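Local coordinates for flagellar hook-associated protein (Burkholderia pseudomallei, PDB 4UT1) that probably serves as a structural component of the bacterial flagellum, at the junction that follows the hook, at residues N103-S108 and G155-Q160; Q160-V165 and Q298-A303. One frame throughout, in Å; residues are numbered along the deposited sequence.

Contact 1: residues N103-S108 and G155-Q160; sequences NNYVGS and GQQYSQ. With EDO (1,2-ethanediol), chain G.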
ATOM      1  N   ASN A 103      -9.441 -13.622   8.093  1.00 16.28           N
ATOM      2  CA  ASN A 103     -10.242 -13.990   6.929  1.00 16.68           C
ATOM      3  C   ASN A 103     -11.742 -13.800   7.157  1.00 18.16           C
ATOM      4  O   ASN A 103     -12.468 -13.300   6.282  1.00 17.70           O
ATOM      5  CB  ASN A 103      -9.956 -15.445   6.544  1.00 17.61           C
ATOM      6  CG  ASN A 103     -10.561 -15.818   5.206  1.00 20.44           C
ATOM      7  OD1 ASN A 103     -10.443 -15.068   4.228  1.00 18.04           O
ATOM      8  ND2 ASN A 103     -11.227 -16.967   5.156  1.00 22.13           N
ATOM      9  N   ASN A 104     -12.199 -14.206   8.333  1.00 16.74           N
ATOM     10  CA  ASN A 104     -13.598 -14.076   8.713  1.00 15.18           C
ATOM     11  C   ASN A 104     -13.968 -12.611   8.785  1.00 19.09           C
ATOM     12  O   ASN A 104     -15.073 -12.203   8.400  1.00 18.98           O
ATOM     13  CB  ASN A 104     -13.862 -14.767  10.063  1.00 18.95           C
ATOM     14  CG  ASN A 104     -13.751 -16.275   9.980  1.00 24.59           C
ATOM     15  OD1 ASN A 104     -13.764 -16.852   8.895  1.00 30.69           O
ATOM     16  ND2 ASN A 104     -13.653 -16.927  11.137  1.00 31.22           N
ATOM     17  N   TYR A 105     -13.027 -11.808   9.266  1.00 19.84           N
ATOM     18  CA  TYR A 105     -13.236 -10.374   9.308  1.00 19.28           C
ATOM     19  C   TYR A 105     -13.339  -9.765   7.908  1.00 19.29           C
ATOM     20  O   TYR A 105     -14.264  -9.014   7.632  1.00 17.29           O
ATOM     21  CB  TYR A 105     -12.114  -9.672  10.060  1.00 23.71           C
ATOM     22  CG  TYR A 105     -12.229  -8.179   9.914  1.00 22.63           C
ATOM     23  CD1 TYR A 105     -13.140  -7.459  10.679  1.00 26.90           C
ATOM     24  CD2 TYR A 105     -11.459  -7.490   8.983  1.00 27.54           C
ATOM     25  CE1 TYR A 105     -13.265  -6.087  10.536  1.00 29.59           C
ATOM     26  CE2 TYR A 105     -11.580  -6.116   8.831  1.00 26.54           C
ATOM     27  CZ  TYR A 105     -12.481  -5.424   9.614  1.00 23.23           C
ATOM     28  OH  TYR A 105     -12.597  -4.062   9.466  1.00 27.20           O
ATOM     29  N   VAL A 106     -12.376 -10.075   7.043  1.00 16.63           N
ATOM     30  CA  VAL A 106     -12.303  -9.459   5.717  1.00 19.16           C
ATOM     31  C   VAL A 106     -13.482  -9.822   4.814  1.00 19.85           C
ATOM     32  O   VAL A 106     -13.969  -8.971   4.063  1.00 18.23           O
ATOM     33  CB  VAL A 106     -10.994  -9.835   5.002  1.00 16.35           C
ATOM     34  CG1 VAL A 106     -11.025  -9.380   3.573  1.00 21.35           C
ATOM     35  CG2 VAL A 106      -9.819  -9.184   5.717  1.00 18.30           C
ATOM     36  N   GLY A 107     -13.933 -11.075   4.875  1.00 17.48           N
ATOM     37  CA  GLY A 107     -15.097 -11.490   4.099  1.00 21.99           C
ATOM     38  C   GLY A 107     -14.839 -11.686   2.614  1.00 19.94           C
ATOM     39  O   GLY A 107     -13.737 -12.071   2.211  1.00 17.41           O
ATOM     40  N   SER A 108     -15.853 -11.402   1.794  1.00 17.44           N
ATOM     41  CA  SER A 108     -15.830 -11.738   0.375  1.00 18.48           C
ATOM     42  C   SER A 108     -14.958 -10.797  -0.472  1.00 19.90           C
ATOM     43  O   SER A 108     -14.931  -9.587  -0.239  1.00 20.34           O
ATOM     44  CB  SER A 108     -17.272 -11.743  -0.167  1.00 19.07           C
ATOM     45  OG  SER A 108     -17.283 -11.629  -1.576  1.00 19.51           O
ATOM     46  N   GLY A 155      -8.511   0.016   9.274  1.00 12.23           N
ATOM     47  CA  GLY A 155      -7.239   0.402   9.880  1.00 12.09           C
ATOM     48  C   GLY A 155      -7.211   0.014  11.351  1.00 13.20           C
ATOM     49  O   GLY A 155      -6.201  -0.483  11.864  1.00 12.16           O
ATOM     50  N   GLN A 156      -8.328   0.245  12.028  1.00 10.28           N
ATOM     51  CA  GLN A 156      -8.455  -0.113  13.440  1.00 11.28           C
ATOM     52  C   GLN A 156      -8.345  -1.620  13.650  1.00 11.47           C
ATOM     53  O   GLN A 156      -7.696  -2.064  14.597  1.00 12.52           O
ATOM     54  CB  GLN A 156      -9.780   0.389  14.005  1.00 13.54           C
ATOM     55  CG  GLN A 156      -9.944   1.900  14.042  1.00 15.49           C
ATOM     56  CD  GLN A 156      -9.152   2.560  15.155  1.00 21.54           C
ATOM     57  OE1 GLN A 156      -9.154   2.100  16.304  1.00 17.27           O
ATOM     58  NE2 GLN A 156      -8.467   3.651  14.819  1.00 20.93           N
ATOM     59  N   GLN A 157      -8.982  -2.406  12.786  1.00 10.74           N
ATOM     60  CA  GLN A 157      -8.933  -3.863  12.898  1.00 15.44           C
ATOM     61  C   GLN A 157      -7.522  -4.398  12.693  1.00 12.27           C
ATOM     62  O   GLN A 157      -7.047  -5.262  13.445  1.00 12.27           O
ATOM     63  CB  GLN A 157      -9.884  -4.527  11.901  1.00 15.35           C
ATOM     64  CG  GLN A 157      -9.843  -6.057  11.951  1.00 21.27           C
ATOM     65  CD  GLN A 157     -10.425  -6.616  13.252  1.00 24.66           C
ATOM     66  OE1 GLN A 157     -11.473  -6.163  13.720  1.00 28.33           O
ATOM     67  NE2 GLN A 157      -9.747  -7.589  13.837  1.00 27.19           N
ATOM     68  N   TYR A 158      -6.831  -3.880  11.688  1.00 10.46           N
ATOM     69  CA  TYR A 158      -5.470  -4.325  11.473  1.00 13.91           C
ATOM     70  C   TYR A 158      -4.571  -3.976  12.652  1.00  9.51           C
ATOM     71  O   TYR A 158      -3.783  -4.813  13.091  1.00 11.80           O
ATOM     72  CB  TYR A 158      -4.919  -3.753  10.155  1.00 11.40           C
ATOM     73  CG  TYR A 158      -5.327  -4.642   9.007  1.00 11.97           C
ATOM     74  CD1 TYR A 158      -4.696  -5.865   8.808  1.00 13.87           C
ATOM     75  CD2 TYR A 158      -6.382  -4.295   8.159  1.00 12.34           C
ATOM     76  CE1 TYR A 158      -5.067  -6.705   7.793  1.00 15.50           C
ATOM     77  CE2 TYR A 158      -6.762  -5.130   7.138  1.00 12.40           C
ATOM     78  CZ  TYR A 158      -6.112  -6.332   6.954  1.00 16.14           C
ATOM     79  OH  TYR A 158      -6.497  -7.173   5.939  1.00 20.44           O
ATOM     80  N   SER A 159      -4.700  -2.775  13.203  1.00  7.97           N
ATOM     81  CA  SER A 159      -3.837  -2.398  14.311  1.00 11.44           C
ATOM     82  C   SER A 159      -4.230  -3.184  15.563  1.00 13.15           C
ATOM     83  O   SER A 159      -3.401  -3.461  16.422  1.00 11.91           O
ATOM     84  CB  SER A 159      -3.910  -0.890  14.566  1.00 14.06           C
ATOM     85  OG  SER A 159      -5.218  -0.512  14.922  1.00 17.36           O
ATOM     86  N   GLN A 160      -5.507  -3.548  15.658  1.00 11.14           N
ATOM     87  CA  GLN A 160      -5.962  -4.312  16.807  1.00 14.93           C
ATOM     88  C   GLN A 160      -5.375  -5.725  16.786  1.00 14.36           C
ATOM     89  O   GLN A 160      -4.880  -6.223  17.804  1.00 12.11           O
ATOM     90  CB  GLN A 160      -7.495  -4.332  16.854  1.00 12.43           C
ATOM     91  CG  GLN A 160      -8.086  -2.987  17.299  1.00 14.15           C
ATOM     92  CD  GLN A 160      -9.603  -2.882  17.063  1.00 15.16           C
ATOM     93  OE1 GLN A 160     -10.242  -3.841  16.639  1.00 15.13           O
ATOM     94  NE2 GLN A 160     -10.165  -1.703  17.325  1.00 12.88           N
TER
HETATM   95  C1  EDO G1633      -4.497   3.145  18.371  1.00 23.84           C
HETATM   96  O1  EDO G1633      -4.887   2.737  19.684  1.00 32.03           O
HETATM   97  C2  EDO G1633      -5.734   3.061  17.487  1.00 23.52           C
HETATM   98  O2  EDO G1633      -5.417   3.492  16.163  1.00 26.61           O

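Contact 2: residues Q160-V165 and Q298-A303; sequences QLRQSV and QTLDPA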
ATOM      1  N   GLN A 160      -5.507  -3.548  15.658  1.00 11.14           N
ATOM      2  CA  GLN A 160      -5.962  -4.312  16.807  1.00 14.93           C
ATOM      3  C   GLN A 160      -5.375  -5.725  16.786  1.00 14.36           C
ATOM      4  O   GLN A 160      -4.880  -6.223  17.804  1.00 12.11           O
ATOM      5  CB  GLN A 160      -7.495  -4.332  16.854  1.00 12.43           C
ATOM      6  CG  GLN A 160      -8.086  -2.987  17.299  1.00 14.15           C
ATOM      7  CD  GLN A 160      -9.603  -2.882  17.063  1.00 15.16           C
ATOM      8  OE1 GLN A 160     -10.242  -3.841  16.639  1.00 15.13           O
ATOM      9  NE2 GLN A 160     -10.165  -1.703  17.325  1.00 12.88           N
ATOM     10  N   LEU A 161      -5.427  -6.356  15.623  1.00 12.64           N
ATOM     11  CA  LEU A 161      -4.769  -7.635  15.409  1.00 13.73           C
ATOM     12  C   LEU A 161      -3.264  -7.531  15.660  1.00 14.19           C
ATOM     13  O   LEU A 161      -2.662  -8.427  16.273  1.00 16.48           O
ATOM     14  CB  LEU A 161      -5.031  -8.137  13.989  1.00 14.56           C
ATOM     15  CG  LEU A 161      -6.422  -8.734  13.762  1.00 19.43           C
ATOM     16  CD1 LEU A 161      -6.584  -9.144  12.314  1.00 19.34           C
ATOM     17  CD2 LEU A 161      -6.632  -9.921  14.689  1.00 26.49           C
ATOM     18  N   ARG A 162      -2.663  -6.438  15.200  1.00 13.23           N
ATOM     19  CA  ARG A 162      -1.222  -6.244  15.379  1.00 15.86           C
ATOM     20  C   ARG A 162      -0.889  -6.135  16.863  1.00 17.80           C
ATOM     21  O   ARG A 162       0.124  -6.690  17.334  1.00 14.51           O
ATOM     22  CB  ARG A 162      -0.724  -5.013  14.618  1.00 14.85           C
ATOM     23  CG  ARG A 162       0.806  -4.877  14.646  1.00 13.11           C
ATOM     24  CD  ARG A 162       1.311  -3.848  13.641  1.00 13.53           C
ATOM     25  NE  ARG A 162       1.013  -4.243  12.270  1.00 11.73           N
ATOM     26  CZ  ARG A 162       0.073  -3.683  11.515  1.00 13.50           C
ATOM     27  NH1 ARG A 162      -0.666  -2.680  11.984  1.00 11.88           N
ATOM     28  NH2 ARG A 162      -0.119  -4.123  10.280  1.00 12.58           N
ATOM     29  N   GLN A 163      -1.750  -5.456  17.616  1.00 15.25           N
ATOM     30  CA  GLN A 163      -1.513  -5.344  19.054  1.00 13.41           C
ATOM     31  C   GLN A 163      -1.820  -6.656  19.776  1.00 16.06           C
ATOM     32  O   GLN A 163      -1.147  -6.997  20.751  1.00 11.63           O
ATOM     33  CB  GLN A 163      -2.325  -4.200  19.652  1.00 14.12           C
ATOM     34  CG  GLN A 163      -2.258  -4.139  21.168  1.00 18.33           C
ATOM     35  CD  GLN A 163      -0.843  -4.054  21.689  1.00 17.76           C
ATOM     36  OE1 GLN A 163       0.062  -3.570  20.997  1.00 16.61           O
ATOM     37  NE2 GLN A 163      -0.637  -4.520  22.921  1.00 15.94           N
ATOM     38  N   SER A 164      -2.837  -7.381  19.307  1.00 16.72           N
ATOM     39  CA  SER A 164      -3.119  -8.716  19.823  1.00 15.44           C
ATOM     40  C   SER A 164      -1.885  -9.604  19.675  1.00 16.05           C
ATOM     41  O   SER A 164      -1.513 -10.326  20.605  1.00 14.24           O
ATOM     42  CB  SER A 164      -4.327  -9.333  19.109  1.00 17.48           C
ATOM     43  OG  SER A 164      -4.625 -10.609  19.643  1.00 20.87           O
ATOM     44  N   VAL A 165      -1.211  -9.522  18.532  1.00 13.60           N
ATOM     45  CA  VAL A 165       0.039 -10.261  18.368  1.00 12.21           C
ATOM     46  C   VAL A 165       1.084  -9.820  19.413  1.00 14.07           C
ATOM     47  O   VAL A 165       1.720 -10.661  20.061  1.00 13.67           O
ATOM     48  CB  VAL A 165       0.595 -10.100  16.934  1.00 13.72           C
ATOM     49  CG1 VAL A 165       2.036 -10.625  16.857  1.00 11.45           C
ATOM     50  CG2 VAL A 165      -0.313 -10.842  15.959  1.00 13.05           C
ATOM     51  N   GLN A 298       3.975 -12.345   7.172  1.00 15.32           N
ATOM     52  CA  GLN A 298       3.614 -12.944   5.887  1.00 17.21           C
ATOM     53  C   GLN A 298       2.158 -12.718   5.493  1.00 15.71           C
ATOM     54  O   GLN A 298       1.807 -12.810   4.313  1.00 18.15           O
ATOM     55  CB  GLN A 298       3.932 -14.439   5.893  1.00 17.12           C
ATOM     56  CG  GLN A 298       5.412 -14.744   6.187  1.00 19.49           C
ATOM     57  CD  GLN A 298       6.358 -14.133   5.173  1.00 26.14           C
ATOM     58  OE1 GLN A 298       7.113 -13.204   5.482  1.00 28.15           O
ATOM     59  NE2 GLN A 298       6.328 -14.651   3.955  1.00 25.14           N
ATOM     60  N   THR A 299       1.314 -12.394   6.462  1.00 13.25           N
ATOM     61  CA  THR A 299      -0.104 -12.194   6.175  1.00 16.68           C
ATOM     62  C   THR A 299      -0.584 -10.813   6.608  1.00 14.78           C
ATOM     63  O   THR A 299      -1.086 -10.041   5.789  1.00 11.24           O
ATOM     64  CB  THR A 299      -0.981 -13.285   6.861  1.00 13.05           C
ATOM     65  OG1 THR A 299      -0.765 -14.551   6.223  1.00 17.26           O
ATOM     66  CG2 THR A 299      -2.464 -12.936   6.781  1.00 13.76           C
ATOM     67  N   LEU A 300      -0.435 -10.504   7.892  1.00 12.85           N
ATOM     68  CA  LEU A 300      -1.005  -9.277   8.459  1.00 12.62           C
ATOM     69  C   LEU A 300      -0.442  -7.983   7.854  1.00 12.85           C
ATOM     70  O   LEU A 300      -1.190  -7.152   7.326  1.00 13.12           O
ATOM     71  CB  LEU A 300      -0.790  -9.255   9.973  1.00 13.25           C
ATOM     72  CG  LEU A 300      -1.499  -8.127  10.723  1.00 13.57           C
ATOM     73  CD1 LEU A 300      -2.993  -8.392  10.754  1.00 15.30           C
ATOM     74  CD2 LEU A 300      -0.948  -7.981  12.141  1.00 14.80           C
ATOM     75  N   ASP A 301       0.874  -7.812   7.936  1.00 12.25           N
ATOM     76  CA  ASP A 301       1.489  -6.582   7.478  1.00 11.29           C
ATOM     77  C   ASP A 301       1.365  -6.444   5.956  1.00 11.76           C
ATOM     78  O   ASP A 301       1.097  -5.355   5.470  1.00 13.02           O
ATOM     79  CB  ASP A 301       2.958  -6.499   7.940  1.00 11.56           C
ATOM     80  CG  ASP A 301       3.081  -6.279   9.451  1.00 11.09           C
ATOM     81  OD1 ASP A 301       2.043  -6.025  10.103  1.00 12.32           O
ATOM     82  OD2 ASP A 301       4.208  -6.366  10.001  1.00 12.47           O
ATOM     83  N   PRO A 302       1.536  -7.546   5.195  1.00 12.78           N
ATOM     84  CA  PRO A 302       1.293  -7.368   3.760  1.00 11.59           C
ATOM     85  C   PRO A 302      -0.145  -6.988   3.466  1.00 13.35           C
ATOM     86  O   PRO A 302      -0.388  -6.147   2.592  1.00  8.67           O
ATOM     87  CB  PRO A 302       1.627  -8.746   3.170  1.00 11.27           C
ATOM     88  CG  PRO A 302       2.659  -9.287   4.121  1.00 12.38           C
ATOM     89  CD  PRO A 302       2.176  -8.838   5.479  1.00 12.00           C
ATOM     90  N   ALA A 303      -1.085  -7.581   4.190  1.00 11.91           N
ATOM     91  CA  ALA A 303      -2.488  -7.319   3.916  1.00 11.20           C
ATOM     92  C   ALA A 303      -2.798  -5.854   4.158  1.00 13.40           C
ATOM     93  O   ALA A 303      -3.506  -5.241   3.372  1.00 13.36           O
ATOM     94  CB  ALA A 303      -3.398  -8.199   4.764  1.00  9.36           C
TER

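Contact 1: residues N103-S108 and G155-Q160
The hydroxyl of Y158 touches V106 and bonds to Y600. Across this contact its OH lies 3.9 Å from CG2 of V106, a plain van der Waals touch, while its polar need is met by the hydrogen bond to the hydroxyl of Y600 on helix 593-630. V106 also packs against Y600 and V601, so helices 80-106, 134-193 and 593-630 meet here, with helix 287-322 also against Y158.

Farther out, Y105 and Q157 make the larger part of the interface. The aliphatic part of the glutamine lies over one face of the tyrosine ring in a CH-pi contact: Q157 CG sits 3.4 Å from the centroid of the Y105 ring and only 6° off its normal. Q157 CB comes in beside it, 3.6 Å from Y105 CZ. At the other end of the side chain, Q157 OE1 rides 3.7 Å from Y105 CD1, the amide plane tilted 34° against the ring. Both residues leave their helices with CG anti to the backbone N, and a bend at the second torsion of Q157 (chi2 69°) turns its amide along the ring. The two side chains run alongside one another, pointing opposite ways.

Just beyond the tyrosine, helix 80-106 stops: G107 has positive phi, and its N still bonds to N103 O at 3.0 Å.

With no hydrogen bond or salt bridge between the segments, dispersion and CH-pi attraction join these two helices of the FlgK helical domain along a partly buried seam, and the inner tyrosine spends its hydroxyl on another helix.

Contact 2: residues Q160-V165 and Q298-A303
R162 closes on D301 with two nitrogens that converge on a single oxygen. NE donates to D301 OD1 at 3.0 Å and NH2 to the same D301 OD1 at 2.9 Å, a side-on salt bridge. OD1 lies nearly in the guanidinium plane, but both bonds are clearly bent. On the aspartate's side the approach is skewed: the planes of the two groups stand 37° apart, and both nitrogens come from the same face of the carboxylate, NE on its syn side and NH2 on its anti side. Extended through its first two torsions, the arginine bends at the third (chi3 -63°), which swings the guanidinium over to helix 287-322.

Beside this polar pair, L300 is directed toward helix 134-193 and spreads its two methyls over neighbouring residues. CD1 packs 3.8 Å from CB of L161, and CD2 rests 3.7 Å from CA of R162, against the foot of the arginine whose head D301 holds.

A second shell fixes the charged groups. R162 NH2 also bonds to Q304 OE1, and NE forms a salt bridge to E259, so the buried cation is shared between two carboxylates. These acids lie close together, and the arginine that pairs with both probably offsets their mutual repulsion; R428 adds a weak, long ion pair to D301 OD2. The backbone carrying L300 and D301 is itself irregular, with a wider pi-type turn at 298-300 and a kink at P302.

The axes of the two short segments approach to 10.8 Å, at 146° between their directions: the roughly antiparallel pairing of a long helical bundle, combining leucine contacts with a buried salt bridge within the FlgK helical domain.

Overall arrangement
From the N terminus, helix 80-106 ends at the first segment of contact 1; the chain then passes through helix 113-129 and returns along helix 134-193, where contact 1 closes. Contact 2 starts on that same helix, sharing Q160, and closes a much longer excursion that takes in helix 201-215 and the six-stranded antiparallel sheet before helix 287-322 comes back. The two loops therefore follow in series, neither enclosing the other. Helix 134-193 serves both contacts, whose centres are only 9 Å apart, and helices 80-106 and 287-322 also touch each other. Y158, its OH 3.5 Å from A303 CB, links helices 80-106, 134-193, 287-322 and, through Y600, 593-630.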